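Local coordinates for protein Rab GDP-dissociation inhibitor (Saccharomyces cerevisiae, PDB 2BCG) that inhibits GDP release from the Rab GTPase Sec4, is essential to the yeast secretory pathway, and extracts GDP-bound Ypt7 from vacuolar membranes, at residues A[89-93]-A[233-237]; A[115-121]-A[328-334]; A[198-202]-A[218-223]. All coordinates share one frame; numbering follows the deposited sequence.

Interaction 1 of 3, residues A[89-93]-A[233-237]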
loop_
_atom_site.group_PDB
_atom_site.type_symbol
_atom_site.label_atom_id
_atom_site.label_comp_id
_atom_site.label_asym_id
_atom_site.label_seq_id
_atom_site.Cartn_x
_atom_site.Cartn_y
_atom_site.Cartn_z
ATOM N N LYS A 89 -3.800 3.714 -8.919
ATOM C CA LYS A 89 -5.054 3.089 -8.452
ATOM C C LYS A 89 -5.558 3.890 -7.273
ATOM O O LYS A 89 -4.726 4.339 -6.439
ATOM C CB LYS A 89 -4.838 1.656 -7.932
ATOM C CG LYS A 89 -4.231 0.709 -8.917
ATOM C CD LYS A 89 -5.308 0.192 -9.873
ATOM C CE LYS A 89 -4.697 -0.698 -10.910
ATOM N NZ LYS A 89 -5.779 -1.212 -11.813
ATOM N N PHE A 90 -6.886 4.080 -7.209
ATOM C CA PHE A 90 -7.568 4.483 -5.993
ATOM C C PHE A 90 -8.240 3.301 -5.281
ATOM O O PHE A 90 -8.396 2.219 -5.858
ATOM C CB PHE A 90 -8.603 5.543 -6.322
ATOM C CG PHE A 90 -7.991 6.850 -6.811
ATOM C CD1 PHE A 90 -8.350 7.406 -8.048
ATOM C CD2 PHE A 90 -7.064 7.531 -6.029
ATOM C CE1 PHE A 90 -7.790 8.631 -8.471
ATOM C CE2 PHE A 90 -6.494 8.738 -6.467
ATOM C CZ PHE A 90 -6.877 9.293 -7.685
ATOM N N LEU A 91 -8.662 3.503 -4.031
ATOM C CA LEU A 91 -9.482 2.484 -3.330
ATOM C C LEU A 91 -10.962 2.926 -3.296
ATOM O O LEU A 91 -11.246 4.023 -2.848
ATOM C CB LEU A 91 -9.020 2.342 -1.869
ATOM C CG LEU A 91 -7.715 1.560 -1.613
ATOM C CD1 LEU A 91 -6.494 2.423 -1.969
ATOM C CD2 LEU A 91 -7.636 1.075 -0.173
ATOM N N MET A 92 -11.883 2.079 -3.759
ATOM C CA MET A 92 -13.295 2.361 -3.479
ATOM C C MET A 92 -13.524 2.319 -1.960
ATOM O O MET A 92 -13.156 1.342 -1.277
ATOM C CB MET A 92 -14.212 1.327 -4.145
ATOM C CG MET A 92 -14.339 1.483 -5.629
ATOM S SD MET A 92 -15.428 2.888 -6.010
ATOM C CE MET A 92 -16.551 2.230 -7.222
ATOM N N ALA A 93 -14.151 3.359 -1.430
ATOM C CA ALA A 93 -14.351 3.462 0.011
ATOM C C ALA A 93 -15.133 2.296 0.627
ATOM O O ALA A 93 -14.895 1.989 1.787
ATOM C CB ALA A 93 -14.987 4.782 0.372
ATOM N N PRO A 233 -16.028 8.616 -4.466
ATOM C CA PRO A 233 -16.030 7.238 -3.968
ATOM C C PRO A 233 -14.671 6.693 -3.488
ATOM O O PRO A 233 -14.603 5.522 -3.105
ATOM C CB PRO A 233 -16.492 6.463 -5.187
ATOM C CG PRO A 233 -15.952 7.258 -6.336
ATOM C CD PRO A 233 -16.024 8.678 -5.937
ATOM N N TYR A 234 -13.621 7.521 -3.493
ATOM C CA TYR A 234 -12.247 6.995 -3.377
ATOM C C TYR A 234 -11.463 7.420 -2.175
ATOM O O TYR A 234 -11.560 8.577 -1.726
ATOM C CB TYR A 234 -11.420 7.440 -4.581
ATOM C CG TYR A 234 -11.989 7.080 -5.922
ATOM C CD1 TYR A 234 -12.233 5.749 -6.249
ATOM C CD2 TYR A 234 -12.169 8.046 -6.904
ATOM C CE1 TYR A 234 -12.741 5.396 -7.486
ATOM C CE2 TYR A 234 -12.670 7.706 -8.154
ATOM C CZ TYR A 234 -12.943 6.374 -8.455
ATOM O OH TYR A 234 -13.412 6.039 -9.711
ATOM N N LEU A 235 -10.601 6.501 -1.742
ATOM C CA LEU A 235 -9.522 6.794 -0.791
ATOM C C LEU A 235 -8.130 6.588 -1.451
ATOM O O LEU A 235 -8.028 5.908 -2.449
ATOM C CB LEU A 235 -9.637 5.860 0.419
ATOM C CG LEU A 235 -10.975 5.774 1.174
ATOM C CD1 LEU A 235 -10.915 4.723 2.283
ATOM C CD2 LEU A 235 -11.343 7.167 1.725
ATOM N N TYR A 236 -7.099 7.173 -0.852
ATOM C CA TYR A 236 -5.727 7.030 -1.353
ATOM C C TYR A 236 -4.781 6.994 -0.135
ATOM O O TYR A 236 -4.962 7.765 0.793
ATOM C CB TYR A 236 -5.361 8.186 -2.294
ATOM C CG TYR A 236 -3.987 8.030 -2.928
ATOM C CD1 TYR A 236 -3.808 7.245 -4.066
ATOM C CD2 TYR A 236 -2.856 8.640 -2.350
ATOM C CE1 TYR A 236 -2.541 7.051 -4.612
ATOM C CE2 TYR A 236 -1.596 8.459 -2.906
ATOM C CZ TYR A 236 -1.442 7.660 -4.017
ATOM O OH TYR A 236 -0.171 7.524 -4.529
ATOM N N PRO A 237 -3.800 6.086 -0.130
ATOM C CA PRO A 237 -2.882 6.005 1.022
ATOM C C PRO A 237 -1.849 7.127 1.097
ATOM O O PRO A 237 -1.193 7.468 0.095
ATOM C CB PRO A 237 -2.133 4.684 0.800
ATOM C CG PRO A 237 -2.164 4.483 -0.681
ATOM C CD PRO A 237 -3.473 5.090 -1.169
#
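Phe90 leans over strand 234-237 and meets Tyr234, where Phe90 CB stands 3.6 Å from Tyr234 CD1. The two rings are not far from parallel, their planes 26° apart, yet they are slid so that the Phe90 and Tyr234 centroids lie 5.2 Å apart and overlap is slight. With CG turned beside the backbone N (chi1 -66°), the Phe90 ring can also bring CD2 to 3.8 Å from Tyr236 CD1. A flat, wholly apolar ring suits a buried place between two tyrosines. Phe90 CD1 lies over one face of the Tyr234 ring, toward its rim, and Pro233 CG covers the other, over its centre.

Leu91 and Leu235 form the hydrogen-bonded pair of an antiparallel ladder. Leu91 N gives a nearly straight bond (173°) to Leu235 O at 2.9 Å, and Leu235 N returns one to Leu91 O at 2.8 Å. Strand 91-92 is thereby an outer member of a three-stranded antiparallel sheet, with 234-237 in the middle and 112-114 beyond it. Both leucines point to the same face of this sheet, their CB atoms 4.2 Å apart, and the branched side chains spread along that face: Leu91 CD1 touches the Pro237 ring, while Leu235 CG meets Ala93 CB and its side chain also packs on an apolar side chain of the other protein chain. Past the ladder, Ala93 N donates to Pro233 O at 2.8 Å, extending the backbone pairing. Met92, whose chain is bent, sets SD 5.0 Å from the centroid of the Tyr234 ring, an oblique Met-aromatic contact, and the same sulfur rests on Pro233 CB.

Interaction 2 of 3, residues A[115-121]-A[328-334]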
loop_
_atom_site.group_PDB
_atom_site.type_symbol
_atom_site.label_atom_id
_atom_site.label_comp_id
_atom_site.label_asym_id
_atom_site.label_seq_id
_atom_site.Cartn_x
_atom_site.Cartn_y
_atom_site.Cartn_z
ATOM N N VAL A 115 -10.060 11.122 -1.680
ATOM C CA VAL A 115 -9.778 11.838 -2.941
ATOM C C VAL A 115 -10.889 12.901 -3.113
ATOM O O VAL A 115 -12.061 12.624 -2.838
ATOM C CB VAL A 115 -9.759 10.798 -4.098
ATOM C CG1 VAL A 115 -9.732 11.472 -5.474
ATOM C CG2 VAL A 115 -8.565 9.812 -3.920
ATOM N N SER A 116 -10.519 14.106 -3.539
ATOM C CA SER A 116 -11.481 15.249 -3.532
ATOM C C SER A 116 -12.681 15.116 -4.453
ATOM O O SER A 116 -13.779 15.664 -4.168
ATOM C CB SER A 116 -10.762 16.559 -3.851
ATOM O OG SER A 116 -9.606 16.662 -3.058
ATOM N N GLY A 117 -12.520 14.405 -5.543
ATOM C CA GLY A 117 -13.642 14.274 -6.476
ATOM C C GLY A 117 -13.288 13.451 -7.673
ATOM O O GLY A 117 -12.108 13.137 -7.874
ATOM N N SER A 118 -14.315 13.102 -8.457
ATOM C CA SER A 118 -14.160 12.416 -9.755
ATOM C C SER A 118 -14.803 13.353 -10.770
ATOM O O SER A 118 -15.930 13.823 -10.544
ATOM C CB SER A 118 -14.852 11.047 -9.746
ATOM O OG SER A 118 -14.812 10.423 -11.028
ATOM N N TYR A 119 -14.083 13.624 -11.869
ATOM C CA TYR A 119 -14.526 14.554 -12.936
ATOM C C TYR A 119 -14.687 13.793 -14.214
ATOM O O TYR A 119 -13.917 12.881 -14.480
ATOM C CB TYR A 119 -13.485 15.662 -13.169
ATOM C CG TYR A 119 -13.444 16.679 -12.061
ATOM C CD1 TYR A 119 -12.944 16.347 -10.809
ATOM C CD2 TYR A 119 -13.893 17.958 -12.279
ATOM C CE1 TYR A 119 -12.905 17.275 -9.787
ATOM C CE2 TYR A 119 -13.876 18.899 -11.264
ATOM C CZ TYR A 119 -13.384 18.542 -10.015
ATOM O OH TYR A 119 -13.332 19.473 -8.988
ATOM N N VAL A 120 -15.688 14.172 -15.006
ATOM C CA VAL A 120 -15.916 13.549 -16.296
ATOM C C VAL A 120 -15.728 14.579 -17.393
ATOM O O VAL A 120 -16.136 15.727 -17.241
ATOM C CB VAL A 120 -17.310 12.833 -16.368
ATOM C CG1 VAL A 120 -18.505 13.835 -16.354
ATOM C CG2 VAL A 120 -17.386 11.888 -17.556
ATOM N N PHE A 121 -15.053 14.167 -18.465
ATOM C CA PHE A 121 -14.811 14.994 -19.648
ATOM C C PHE A 121 -16.002 14.950 -20.594
ATOM O O PHE A 121 -16.518 13.875 -20.907
ATOM C CB PHE A 121 -13.573 14.411 -20.324
ATOM C CG PHE A 121 -13.116 15.101 -21.576
ATOM C CD1 PHE A 121 -12.045 15.999 -21.547
ATOM C CD2 PHE A 121 -13.670 14.760 -22.805
ATOM C CE1 PHE A 121 -11.533 16.560 -22.722
ATOM C CE2 PHE A 121 -13.185 15.323 -23.978
ATOM C CZ PHE A 121 -12.129 16.234 -23.942
ATOM N N ASP A 328 -6.796 18.895 -4.209
ATOM C CA ASP A 328 -5.520 18.258 -3.866
ATOM C C ASP A 328 -5.355 16.892 -4.503
ATOM O O ASP A 328 -4.224 16.389 -4.560
ATOM C CB ASP A 328 -5.219 18.219 -2.351
ATOM C CG ASP A 328 -6.182 17.373 -1.563
ATOM O OD1 ASP A 328 -6.328 17.670 -0.341
ATOM O OD2 ASP A 328 -6.767 16.403 -2.075
ATOM N N SER A 329 -6.445 16.340 -5.024
ATOM C CA SER A 329 -6.449 14.999 -5.596
ATOM C C SER A 329 -7.743 14.847 -6.352
ATOM O O SER A 329 -8.793 15.413 -5.959
ATOM C CB SER A 329 -6.337 13.911 -4.508
ATOM O OG SER A 329 -7.407 14.014 -3.548
ATOM N N LEU A 330 -7.700 14.073 -7.419
ATOM C CA LEU A 330 -8.922 13.811 -8.168
ATOM C C LEU A 330 -8.693 12.705 -9.164
ATOM O O LEU A 330 -7.537 12.361 -9.497
ATOM C CB LEU A 330 -9.452 15.060 -8.894
ATOM C CG LEU A 330 -8.522 15.638 -9.970
ATOM C CD1 LEU A 330 -9.286 16.043 -11.259
ATOM C CD2 LEU A 330 -7.653 16.815 -9.475
ATOM N N GLN A 331 -9.800 12.176 -9.674
ATOM C CA GLN A 331 -9.817 11.377 -10.875
ATOM C C GLN A 331 -10.405 12.182 -12.023
ATOM O O GLN A 331 -11.396 12.898 -11.813
ATOM C CB GLN A 331 -10.711 10.145 -10.647
ATOM C CG GLN A 331 -11.203 9.476 -11.941
ATOM C CD GLN A 331 -11.853 8.159 -11.660
ATOM O OE1 GLN A 331 -11.236 7.095 -11.812
ATOM N NE2 GLN A 331 -13.113 8.211 -11.249
ATOM N N ILE A 332 -9.818 12.067 -13.209
ATOM C CA ILE A 332 -10.537 12.491 -14.407
ATOM C C ILE A 332 -10.882 11.254 -15.229
ATOM O O ILE A 332 -10.011 10.386 -15.423
ATOM C CB ILE A 332 -9.714 13.472 -15.284
ATOM C CG1 ILE A 332 -9.323 14.726 -14.494
ATOM C CG2 ILE A 332 -10.520 13.874 -16.528
ATOM C CD1 ILE A 332 -8.337 15.649 -15.269
ATOM N N ILE A 333 -12.121 11.217 -15.741
ATOM C CA ILE A 333 -12.557 10.142 -16.633
ATOM C C ILE A 333 -12.838 10.763 -17.999
ATOM O O ILE A 333 -13.669 11.682 -18.076
ATOM C CB ILE A 333 -13.872 9.470 -16.150
ATOM C CG1 ILE A 333 -13.703 8.859 -14.766
ATOM C CG2 ILE A 333 -14.323 8.381 -17.125
ATOM C CD1 ILE A 333 -15.003 8.494 -14.088
ATOM N N ILE A 334 -12.166 10.274 -19.048
ATOM C CA ILE A 334 -12.490 10.722 -20.409
ATOM C C ILE A 334 -13.212 9.554 -21.082
ATOM O O ILE A 334 -12.546 8.608 -21.506
ATOM C CB ILE A 334 -11.232 11.167 -21.200
ATOM C CG1 ILE A 334 -10.408 12.187 -20.399
ATOM C CG2 ILE A 334 -11.612 11.758 -22.567
ATOM C CD1 ILE A 334 -9.172 12.706 -21.134
HETATM O O HOH W 1 -8.925 19.310 -2.237
#
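Tyr119 and its neighbours zip onto strand 330-334 through parallel backbone hydrogen bonds: Tyr119 N donates to Gln331 O at 2.8 Å, Tyr119 O receives Ile333 N, and Phe121 N continues to Ile333 O. Nearer the N-terminal end, Gln331 N reaches Gly117 O at 3.1 Å.

Side-chain hydrogen bonds add to this on the face that carries Ser118 and Gln331. Gln331, extended beyond CG, directs an N-H of NE2 in its amide plane to Ser118 OG at 2.8 Å; NE2 also bonds Tyr234 OH, and OE1 bonds Ser421 OG. Toward the same N-terminal end, Ser329 OG accepts Ser116 N at 3.1 Å and donates to Asp328 OD2 at 2.9 Å, a small hydroxyl doing two jobs at once. Replacing Ser329 by alanine would take away this hydroxyl, and the Asp328 carboxylate would probably be freer to turn while Ser116 N lost the better of its two bonds to Ser329, leaving the weak one to Ser329 O. A water joins Ser116 OG to Asp328 N.

Apolar contacts complete the pairing. The Tyr119 and Leu330 side chains cross at about a right angle, Tyr119 CD1 3.7 Å from Leu330 CD1, and Ile334 CG2 sits over the face of the Phe121 ring, 4.0 Å from its centroid, as a CH-pi contact.

Strand 118-122 lies between strand 330-334 and the antiparallel strand 125-128 in the mixed sheet, while strand 345-351 pairs with 330-334 on its other side.

Interaction 3 of 3, residues A[198-202]-A[218-223]. With GER (geran-8-yl geran), chain D; GER (geran-8-yl geran), chain C.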
loop_
_atom_site.group_PDB
_atom_site.type_symbol
_atom_site.label_atom_id
_atom_site.label_comp_id
_atom_site.label_asym_id
_atom_site.label_seq_id
_atom_site.Cartn_x
_atom_site.Cartn_y
_atom_site.Cartn_z
ATOM N N ALA A 198 -19.025 6.712 -15.580
ATOM C CA ALA A 198 -18.710 7.478 -14.370
ATOM C C ALA A 198 -19.138 6.800 -13.080
ATOM O O ALA A 198 -18.597 7.138 -12.028
ATOM C CB ALA A 198 -19.303 8.881 -14.427
ATOM N N MET A 199 -20.100 5.862 -13.135
ATOM C CA MET A 199 -20.574 5.197 -11.919
ATOM C C MET A 199 -20.185 3.726 -11.868
ATOM O O MET A 199 -19.567 3.278 -10.868
ATOM C CB MET A 199 -22.097 5.359 -11.734
ATOM C CG MET A 199 -22.516 6.810 -11.573
ATOM S SD MET A 199 -24.302 7.017 -11.291
ATOM C CE MET A 199 -24.369 6.485 -9.568
ATOM N N ALA A 200 -20.513 2.993 -12.934
ATOM C CA ALA A 200 -20.130 1.589 -12.997
ATOM C C ALA A 200 -18.629 1.472 -13.324
ATOM O O ALA A 200 -17.997 0.433 -13.048
ATOM C CB ALA A 200 -20.995 0.824 -13.994
ATOM N N LEU A 201 -18.065 2.554 -13.870
ATOM C CA LEU A 201 -16.644 2.636 -14.232
ATOM C C LEU A 201 -16.194 1.556 -15.203
ATOM O O LEU A 201 -15.066 1.037 -15.101
ATOM C CB LEU A 201 -15.763 2.661 -12.979
ATOM C CG LEU A 201 -15.972 3.875 -12.076
ATOM C CD1 LEU A 201 -15.544 3.653 -10.623
ATOM C CD2 LEU A 201 -15.334 5.133 -12.708
ATOM N N TRP A 202 -17.066 1.213 -16.152
ATOM C CA TRP A 202 -16.650 0.421 -17.298
ATOM C C TRP A 202 -15.802 1.319 -18.206
ATOM O O TRP A 202 -16.064 2.518 -18.304
ATOM C CB TRP A 202 -17.862 -0.104 -18.087
ATOM C CG TRP A 202 -18.755 -1.079 -17.356
ATOM C CD1 TRP A 202 -20.039 -0.849 -16.938
ATOM C CD2 TRP A 202 -18.455 -2.437 -16.982
ATOM N NE1 TRP A 202 -20.557 -1.978 -16.329
ATOM C CE2 TRP A 202 -19.609 -2.960 -16.339
ATOM C CE3 TRP A 202 -17.331 -3.263 -17.124
ATOM C CZ2 TRP A 202 -19.670 -4.270 -15.838
ATOM C CZ3 TRP A 202 -17.400 -4.580 -16.620
ATOM C CH2 TRP A 202 -18.564 -5.060 -15.990
ATOM N N ARG A 218 -21.733 -2.911 -9.429
ATOM C CA ARG A 218 -20.747 -1.809 -9.541
ATOM C C ARG A 218 -21.377 -0.446 -9.224
ATOM O O ARG A 218 -20.769 0.369 -8.535
ATOM C CB ARG A 218 -20.073 -1.761 -10.918
ATOM C CG ARG A 218 -19.084 -2.888 -11.274
ATOM C CD ARG A 218 -18.654 -2.640 -12.710
ATOM N NE ARG A 218 -17.563 -3.468 -13.198
ATOM C CZ ARG A 218 -16.464 -3.018 -13.804
ATOM N NH1 ARG A 218 -16.284 -1.715 -14.030
ATOM N NH2 ARG A 218 -15.539 -3.885 -14.206
ATOM N N ILE A 219 -22.589 -0.192 -9.727
ATOM C CA ILE A 219 -23.285 1.047 -9.452
ATOM C C ILE A 219 -23.654 1.162 -7.975
ATOM O O ILE A 219 -23.466 2.204 -7.354
ATOM C CB ILE A 219 -24.549 1.172 -10.354
ATOM C CG1 ILE A 219 -24.127 1.215 -11.830
ATOM C CG2 ILE A 219 -25.381 2.402 -9.945
ATOM C CD1 ILE A 219 -25.259 0.855 -12.789
ATOM N N LEU A 220 -24.197 0.082 -7.401
ATOM C CA LEU A 220 -24.406 0.053 -5.961
ATOM C C LEU A 220 -23.115 0.315 -5.156
ATOM O O LEU A 220 -23.140 1.129 -4.220
ATOM C CB LEU A 220 -25.023 -1.280 -5.548
ATOM C CG LEU A 220 -25.474 -1.440 -4.099
ATOM C CD1 LEU A 220 -26.546 -0.439 -3.673
ATOM C CD2 LEU A 220 -25.946 -2.887 -3.960
ATOM N N LEU A 221 -22.023 -0.359 -5.545
ATOM C CA LEU A 221 -20.684 -0.151 -4.918
ATOM C C LEU A 221 -20.277 1.323 -4.988
ATOM O O LEU A 221 -19.806 1.884 -4.006
ATOM C CB LEU A 221 -19.612 -1.033 -5.559
ATOM C CG LEU A 221 -18.163 -0.836 -5.061
ATOM C CD1 LEU A 221 -18.025 -1.086 -3.551
ATOM C CD2 LEU A 221 -17.187 -1.661 -5.842
ATOM N N TYR A 222 -20.467 1.954 -6.145
ATOM C CA TYR A 222 -20.129 3.371 -6.281
ATOM C C TYR A 222 -20.945 4.231 -5.328
ATOM O O TYR A 222 -20.395 5.092 -4.623
ATOM C CB TYR A 222 -20.367 3.836 -7.726
ATOM C CG TYR A 222 -19.917 5.255 -8.024
ATOM C CD1 TYR A 222 -20.715 6.349 -7.648
ATOM C CD2 TYR A 222 -18.705 5.493 -8.692
ATOM C CE1 TYR A 222 -20.309 7.669 -7.918
ATOM C CE2 TYR A 222 -18.277 6.805 -8.974
ATOM C CZ TYR A 222 -19.091 7.884 -8.585
ATOM O OH TYR A 222 -18.662 9.175 -8.834
ATOM N N CYS A 223 -22.268 4.034 -5.324
ATOM C CA CYS A 223 -23.144 4.826 -4.466
ATOM C C CYS A 223 -22.852 4.592 -2.984
ATOM O O CYS A 223 -22.772 5.541 -2.213
ATOM C CB CYS A 223 -24.614 4.529 -4.759
ATOM S SG CYS A 223 -25.101 4.999 -6.435
HETATM C C1 GER D . -27.276 3.804 -1.739
HETATM C C2 GER D . -27.498 5.102 -2.555
HETATM C C3 GER D . -28.005 5.153 -3.865
HETATM C C4 GER D . -28.401 3.893 -4.650
HETATM C C5 GER D . -28.149 6.523 -4.547
HETATM C C6 GER D . -29.602 7.010 -4.641
HETATM C C7 GER D . -29.659 8.357 -5.016
HETATM C C8 GER D . -30.730 9.080 -5.558
HETATM C C9 GER D . -32.093 8.414 -5.814
HETATM C C10 GER D . -30.538 10.575 -5.876
HETATM C C11 GER D . -30.382 10.878 -7.377
HETATM C C12 GER D . -30.573 12.238 -7.624
HETATM C C13 GER D . -30.550 12.933 -8.835
HETATM C C14 GER D . -30.281 12.241 -10.170
HETATM C C15 GER D . -30.796 14.441 -8.830
HETATM C C16 GER D . -32.267 14.748 -9.067
HETATM C C17 GER D . -32.451 16.095 -9.336
HETATM C C18 GER D . -33.428 16.647 -10.158
HETATM C C19 GER D . -34.445 15.736 -10.876
HETATM C C20 GER D . -33.482 18.178 -10.336
HETATM C C1 GER C . -27.915 6.739 1.489
HETATM C C2 GER C . -27.434 8.134 1.041
HETATM C C3 GER C . -28.028 8.847 -0.010
HETATM C C4 GER C . -29.227 8.264 -0.782
HETATM C C5 GER C . -27.494 10.243 -0.410
HETATM C C6 GER C . -26.113 10.192 -1.097
HETATM C C7 GER C . -26.198 10.086 -2.494
HETATM C C8 GER C . -25.504 9.181 -3.312
HETATM C C9 GER C . -24.564 8.154 -2.669
HETATM C C10 GER C . -25.705 9.159 -4.848
HETATM C C11 GER C . -24.714 9.972 -5.713
HETATM C C12 GER C . -25.360 10.282 -6.920
HETATM C C13 GER C . -24.925 10.364 -8.253
HETATM C C14 GER C . -23.466 10.093 -8.654
HETATM C C15 GER C . -25.963 10.733 -9.330
HETATM C C16 GER C . -25.428 11.634 -10.450
HETATM C C17 GER C . -26.310 12.679 -10.739
HETATM C C18 GER C . -26.291 13.610 -11.788
HETATM C C19 GER C . -25.215 13.632 -12.881
HETATM C C20 GER C . -27.393 14.657 -11.856
HETATM O O HOH W 2 -17.297 9.304 -11.119
#
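The guanidinium of Arg218 lies flat on the Trp202 ring, centres 3.4 Å apart and planes at 15°, a stacked cation-pi pair that uses one face of each group. Arg218 CD adds a CH-pi contact over the six-membered ring of Trp202, which the arginine reaches because its chain is extended from CG to NE. At the guanidinium edge, in its plane, NH1 bonds Ala200 O at 2.9 Å and, weakly, Leu201 O at 3.2 Å. A planar cation suits this spot: its face rests on the indole while its edge serves carbonyl oxygens. Trp202 also stacks with Tyr207, and its NE1 bonds Ser215. The Tyr222 ring has Met199 CA over one face, 4.0 Å from its centroid, and Leu201 CD1 at its edge.

These residues join the turn after helix 189-199 to helix 212-229 in the helical part of the GDI fold, which holds the geranylgeranyl groups. Leu201, with a positive phi (57°), is the first residue to leave helical phi/psi, and Trp202 follows it. A water bridges Ala198 O and Tyr222 OH.

Met199 and Cys223 line the geranylgeranyl pocket. Met199 is bent at chi3 (75°), which brings CE to 3.5 Å from Cys223 SG. The flexible, apolar methionine also puts CE 3.8 Å from C14 of the chain C geranylgeranyl, while Cys223 CB lies 3.6 Å from C3 of the chain D group.

Followed from the N terminus, the chain passes through 89-93 and then 115-121, the first halves of interactions 1 and 2, before entering the helical part. There interaction 3 closes a short loop between 198-202 and 218-223. Helix 212-229 then runs on to 233-237, which closes the large loop of interaction 1; 328-334 closes that of interaction 2. Interactions 1 and 2 therefore cross, and interaction 3 is nested inside both. Together they tie the three-stranded antiparallel sheet to the mixed sheet and both to the lipid-holding helices: Tyr234 O meets Val115 N, Pro233 packs on Tyr222, and Ile333 packs on Leu201.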